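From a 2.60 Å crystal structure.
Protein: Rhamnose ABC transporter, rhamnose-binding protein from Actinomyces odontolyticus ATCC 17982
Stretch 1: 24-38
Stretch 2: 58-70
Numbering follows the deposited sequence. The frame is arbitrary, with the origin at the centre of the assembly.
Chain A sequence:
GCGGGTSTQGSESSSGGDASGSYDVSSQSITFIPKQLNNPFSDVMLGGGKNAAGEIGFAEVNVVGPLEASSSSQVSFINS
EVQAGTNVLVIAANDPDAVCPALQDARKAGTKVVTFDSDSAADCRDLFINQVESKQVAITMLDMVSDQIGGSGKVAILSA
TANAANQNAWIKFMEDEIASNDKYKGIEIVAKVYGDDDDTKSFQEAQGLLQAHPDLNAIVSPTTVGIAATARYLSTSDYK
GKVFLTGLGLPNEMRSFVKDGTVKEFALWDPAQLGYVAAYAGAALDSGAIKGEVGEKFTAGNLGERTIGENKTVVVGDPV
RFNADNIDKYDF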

# COMPACT_ATOMS: atom_id res chain seq x y z
N ASP A 24 13.33 -7.40 23.92
CA ASP A 24 14.05 -7.06 25.14
C ASP A 24 14.25 -5.53 25.16
O ASP A 24 15.30 -5.02 25.58
N VAL A 25 13.21 -4.82 24.72
CA VAL A 25 13.16 -3.36 24.62
C VAL A 25 12.18 -2.79 25.68
O VAL A 25 11.45 -1.83 25.43
N SER A 26 12.23 -3.38 26.90
CA SER A 26 11.40 -3.02 28.05
C SER A 26 11.70 -1.61 28.59
O SER A 26 10.86 -1.02 29.27
N SER A 27 12.90 -1.07 28.27
CA SER A 27 13.36 0.26 28.69
C SER A 27 13.50 1.23 27.50
O SER A 27 13.73 2.43 27.71
N GLN A 28 13.35 0.72 26.27
CA GLN A 28 13.51 1.48 25.03
C GLN A 28 12.20 2.15 24.58
O GLN A 28 11.12 1.71 24.96
N SER A 29 12.32 3.22 23.77
CA SER A 29 11.19 4.01 23.25
C SER A 29 11.03 3.88 21.72
O SER A 29 12.02 3.78 21.00
N ILE A 30 9.77 3.89 21.25
CA ILE A 30 9.41 3.80 19.83
C ILE A 30 8.52 5.00 19.44
O ILE A 30 7.64 5.39 20.21
N THR A 31 8.78 5.59 18.26
CA THR A 31 8.01 6.73 17.76
C THR A 31 7.63 6.49 16.29
O THR A 31 8.48 6.12 15.48
N PHE A 32 6.34 6.70 15.98
CA PHE A 32 5.76 6.54 14.64
C PHE A 32 5.48 7.92 14.05
O PHE A 32 4.77 8.72 14.67
N ILE A 33 6.09 8.23 12.89
CA ILE A 33 5.90 9.51 12.21
C ILE A 33 5.19 9.26 10.87
O ILE A 33 5.82 8.81 9.91
N PRO A 34 3.87 9.55 10.78
CA PRO A 34 3.17 9.38 9.49
C PRO A 34 3.46 10.55 8.55
O PRO A 34 4.11 11.52 8.95
N LYS A 35 2.97 10.47 7.29
CA LYS A 35 3.12 11.52 6.29
C LYS A 35 2.44 12.81 6.75
O LYS A 35 2.97 13.91 6.56
N GLN A 36 1.27 12.66 7.38
CA GLN A 36 0.39 13.71 7.88
C GLN A 36 -0.42 13.17 9.06
O GLN A 36 -0.75 11.98 9.08
N LEU A 37 -0.72 14.03 10.05
CA LEU A 37 -1.54 13.64 11.20
C LEU A 37 -3.02 13.64 10.85
O LEU A 37 -3.46 14.38 9.96
N ASN A 38 -3.80 12.81 11.58
CA ASN A 38 -5.26 12.65 11.50
C ASN A 38 -5.76 12.29 10.07
O ASN A 38 -6.77 12.83 9.61
N PHE A 58 7.38 -2.01 24.81
CA PHE A 58 8.17 -0.78 24.76
C PHE A 58 7.81 0.12 25.93
O PHE A 58 6.64 0.20 26.31
N ALA A 59 8.82 0.80 26.52
CA ALA A 59 8.65 1.70 27.66
C ALA A 59 7.83 2.94 27.27
O ALA A 59 6.96 3.35 28.03
N GLU A 60 8.11 3.52 26.09
CA GLU A 60 7.42 4.70 25.57
C GLU A 60 6.99 4.47 24.12
O GLU A 60 7.80 4.04 23.30
N VAL A 61 5.71 4.72 23.82
CA VAL A 61 5.12 4.59 22.48
C VAL A 61 4.49 5.94 22.14
O VAL A 61 3.53 6.35 22.80
N ASN A 62 5.06 6.64 21.15
CA ASN A 62 4.59 7.97 20.75
C ASN A 62 4.30 8.08 19.26
O ASN A 62 4.82 7.30 18.46
N VAL A 63 3.44 9.04 18.89
CA VAL A 63 3.07 9.35 17.51
C VAL A 63 3.18 10.87 17.34
O VAL A 63 2.41 11.62 17.95
N VAL A 64 4.17 11.32 16.56
CA VAL A 64 4.40 12.74 16.26
C VAL A 64 4.41 12.92 14.74
O VAL A 64 4.69 11.97 14.01
N GLY A 65 4.11 14.12 14.27
CA GLY A 65 4.11 14.38 12.83
C GLY A 65 3.54 15.72 12.40
O GLY A 65 2.97 16.45 13.21
N PRO A 66 3.68 16.05 11.10
CA PRO A 66 3.14 17.33 10.61
C PRO A 66 1.64 17.28 10.35
O PRO A 66 1.07 16.21 10.15
N LEU A 67 0.99 18.46 10.32
CA LEU A 67 -0.43 18.58 10.03
C LEU A 67 -0.66 18.60 8.51
O LEU A 67 -1.77 18.34 8.05
N GLU A 68 0.40 18.93 7.75
CA GLU A 68 0.40 19.02 6.29
C GLU A 68 1.49 18.11 5.71
O GLU A 68 2.62 18.10 6.21
N ALA A 69 1.14 17.34 4.66
CA ALA A 69 2.07 16.42 4.01
C ALA A 69 2.90 17.13 2.93
O ALA A 69 2.48 17.24 1.78
N SER A 70 4.07 17.64 3.34
CA SER A 70 5.05 18.33 2.49
C SER A 70 6.36 17.53 2.50
O SER A 70 6.61 16.79 3.45

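The two stretches run side by side as neighbouring parallel strands, residues around 30-33 against 60-63, and bury 1184 Å² between them. Phe58, Ile30 and Leu37 lose the most area to the opposing stretch, and the packing is organised around them.

Phe58 (chi1 m, -85°) lies just before its strand. Its CA-to-CB bond points away overall, yet the ring is sandwiched by stretch 1. Val25, also m and directed toward the other stretch, sets CG2 over one face, 3.7 Å from Phe58 CZ, while Ile30 covers the opposite face, with its CG2 3.6 Å from Phe58 CG; Val25 CG2 and Ile30 CB make CH-pi contacts, 3.7 and 3.8 Å from the centroid of the Phe58 ring. The ring edge meets a carbonyl, Gln28 O lying 3.5 Å from Phe58 CD1. That same oxygen accepts a hydrogen bond from Ala59 N (Gln28 O to Ala59 N, 2.9 Å), fixing the backbone beside the ring.

Ile30 (t, t) shares a sheet face with Phe32, Val61 and Val63. Besides covering Phe58, its CG2 packs 3.9 Å from Val61 CG2. The backbone holds these side chains in register: Ile30 N donates to Glu60 O at 2.8 Å, and Ile30 O accepts from Asn62 N at 3.0 Å. Phe32 (m, chi2 88°) continues the row, its CE1 3.8 Å from Val61 CG1 at the ring edge and its CB 4.1 Å from Val63 CG2; both valines are t. On the other face, Thr31 (m) places CG2 3.7 Å from Val64 CG2, and Ile33 (m, t), whose CA-to-CB bond runs sideways, brings CG1 to 3.8 Å from the same Val64 CG2. The CG2 methyl of Val64 thus touches two residues of stretch 1.

Beyond the strands, Leu37 (m, t) points toward stretch 2. Its CD1 approaches Gly65 O at 3.3 Å and Leu67 CD2 at 4.1 Å, whereas CD2 reaches Val63 CG1 at 4.3 Å. Gly65 leaves room here: a CB modelled on it would point toward stretch 1 and sit tightly against Pro34 CD, at 3.2 Å. Leu37 is anchored through its main chain, Leu37 N donating to Pro66 O at 2.8 Å, and one water donates to both Leu37 O (2.7 Å) and Leu67 O (2.9 Å), joining the two stretches. Next to it, Gln36 (t, t) leaves its backbone sideways, but its end comes nearer stretch 2, with CG 3.2 Å from Leu67 O, and its OE1 accepts a weak hydrogen bond from Ala69 N at 3.4 Å.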

# COMPACT_ATOMS: atom_id res chain seq x y z
CB ASP A 24 15.38 -7.83 25.25
CG ASP A 24 15.96 -7.85 26.66
OD1 ASP A 24 15.18 -7.99 27.63
OD2 ASP A 24 17.20 -7.71 26.79
CB VAL A 25 12.81 -2.90 23.17
CG1 VAL A 25 14.00 -3.10 22.23
CG2 VAL A 25 11.57 -3.60 22.63
CB SER A 26 11.57 -4.04 29.17
OG SER A 26 12.93 -4.20 29.53
CB SER A 27 14.71 0.12 29.40
OG SER A 27 15.68 -0.46 28.54
CB GLN A 28 14.05 0.58 23.91
CG GLN A 28 15.32 -0.21 24.28
CD GLN A 28 16.57 0.62 24.22
OE1 GLN A 28 16.97 1.27 25.19
NE2 GLN A 28 17.24 0.59 23.08
CB SER A 29 11.35 5.48 23.61
OG SER A 29 12.58 6.01 23.14
CB ILE A 30 8.76 2.43 19.47
CG1 ILE A 30 8.64 2.22 17.93
CG2 ILE A 30 7.41 2.19 20.19
CD1 ILE A 30 8.42 0.79 17.47
CB THR A 31 8.75 8.06 17.97
OG1 THR A 31 8.98 8.23 19.37
CG2 THR A 31 7.97 9.25 17.45
CB PHE A 32 4.47 5.69 14.71
CG PHE A 32 4.63 4.33 15.34
CD1 PHE A 32 4.49 4.16 16.71
CD2 PHE A 32 4.90 3.21 14.56
CE1 PHE A 32 4.66 2.90 17.30
CE2 PHE A 32 5.06 1.96 15.14
CZ PHE A 32 4.94 1.81 16.51
CB ILE A 33 7.22 10.33 12.04
CG1 ILE A 33 7.96 10.52 13.39
CG2 ILE A 33 6.93 11.70 11.38
CD1 ILE A 33 9.44 10.85 13.28
CB PRO A 34 1.70 9.32 9.90
CG PRO A 34 1.62 10.17 11.12
CD PRO A 34 2.96 10.10 11.81
CB LYS A 35 2.51 11.07 4.95
CG LYS A 35 3.37 10.12 4.14
CD LYS A 35 2.71 9.82 2.81
CE LYS A 35 3.62 9.04 1.90
NZ LYS A 35 2.98 8.75 0.59
CB GLN A 36 -0.54 14.14 6.72
CG GLN A 36 -1.49 15.29 7.00
CD GLN A 36 -2.33 15.63 5.79
OE1 GLN A 36 -2.14 16.68 5.15
NE2 GLN A 36 -3.26 14.76 5.44
CB LEU A 37 -1.30 14.58 12.40
CG LEU A 37 -0.03 14.38 13.24
CD1 LEU A 37 0.03 15.42 14.34
CD2 LEU A 37 0.03 12.99 13.86
CB ASN A 38 -5.99 13.90 12.04
CG ASN A 38 -5.49 14.36 13.40
OD1 ASN A 38 -5.00 15.48 13.55
ND2 ASN A 38 -5.59 13.51 14.41
CB PHE A 58 7.94 -0.03 23.43
CG PHE A 58 8.79 -0.48 22.26
CD1 PHE A 58 10.06 0.05 22.07
CD2 PHE A 58 8.30 -1.38 21.33
CE1 PHE A 58 10.84 -0.35 20.97
CE2 PHE A 58 9.08 -1.77 20.23
CZ PHE A 58 10.34 -1.25 20.06
CB ALA A 59 10.01 2.12 28.21
CB GLU A 60 8.29 5.96 25.66
CG GLU A 60 8.55 6.45 27.08
CD GLU A 60 9.94 7.02 27.29
OE1 GLU A 60 10.23 8.10 26.74
OE2 GLU A 60 10.73 6.38 28.02
CB VAL A 61 4.12 3.40 22.37
CG1 VAL A 61 3.68 3.19 20.92
CG2 VAL A 61 4.70 2.11 22.94
CB ASN A 62 5.63 9.04 21.14
CG ASN A 62 6.08 8.98 22.58
OD1 ASN A 62 7.18 8.51 22.89
ND2 ASN A 62 5.24 9.46 23.49
CB VAL A 63 1.67 8.80 17.10
CG1 VAL A 63 1.27 9.28 15.70
CG2 VAL A 63 1.63 7.28 17.16
CB VAL A 64 5.68 13.34 16.92
CG1 VAL A 64 5.60 13.29 18.44
CG2 VAL A 64 6.96 12.67 16.42
CB PRO A 66 3.92 17.56 9.32
CG PRO A 66 4.24 16.20 8.82
CD PRO A 66 4.34 15.29 10.01
CB LEU A 67 -1.05 19.83 10.67
CG LEU A 67 -1.06 19.93 12.20
CD1 LEU A 67 -1.76 21.20 12.63
CD2 LEU A 67 -1.76 18.74 12.85
CB GLU A 68 0.63 20.47 5.83
CG GLU A 68 -0.43 21.46 6.30
CD GLU A 68 -1.61 21.68 5.36
OE1 GLU A 68 -2.32 20.70 5.06
OE2 GLU A 68 -1.83 22.84 4.95
CB ALA A 69 1.31 15.23 3.41
CB SER A 70 5.27 19.76 2.98
OG SER A 70 6.31 20.42 2.28
O HOH W 1 -3.53 17.12 10.02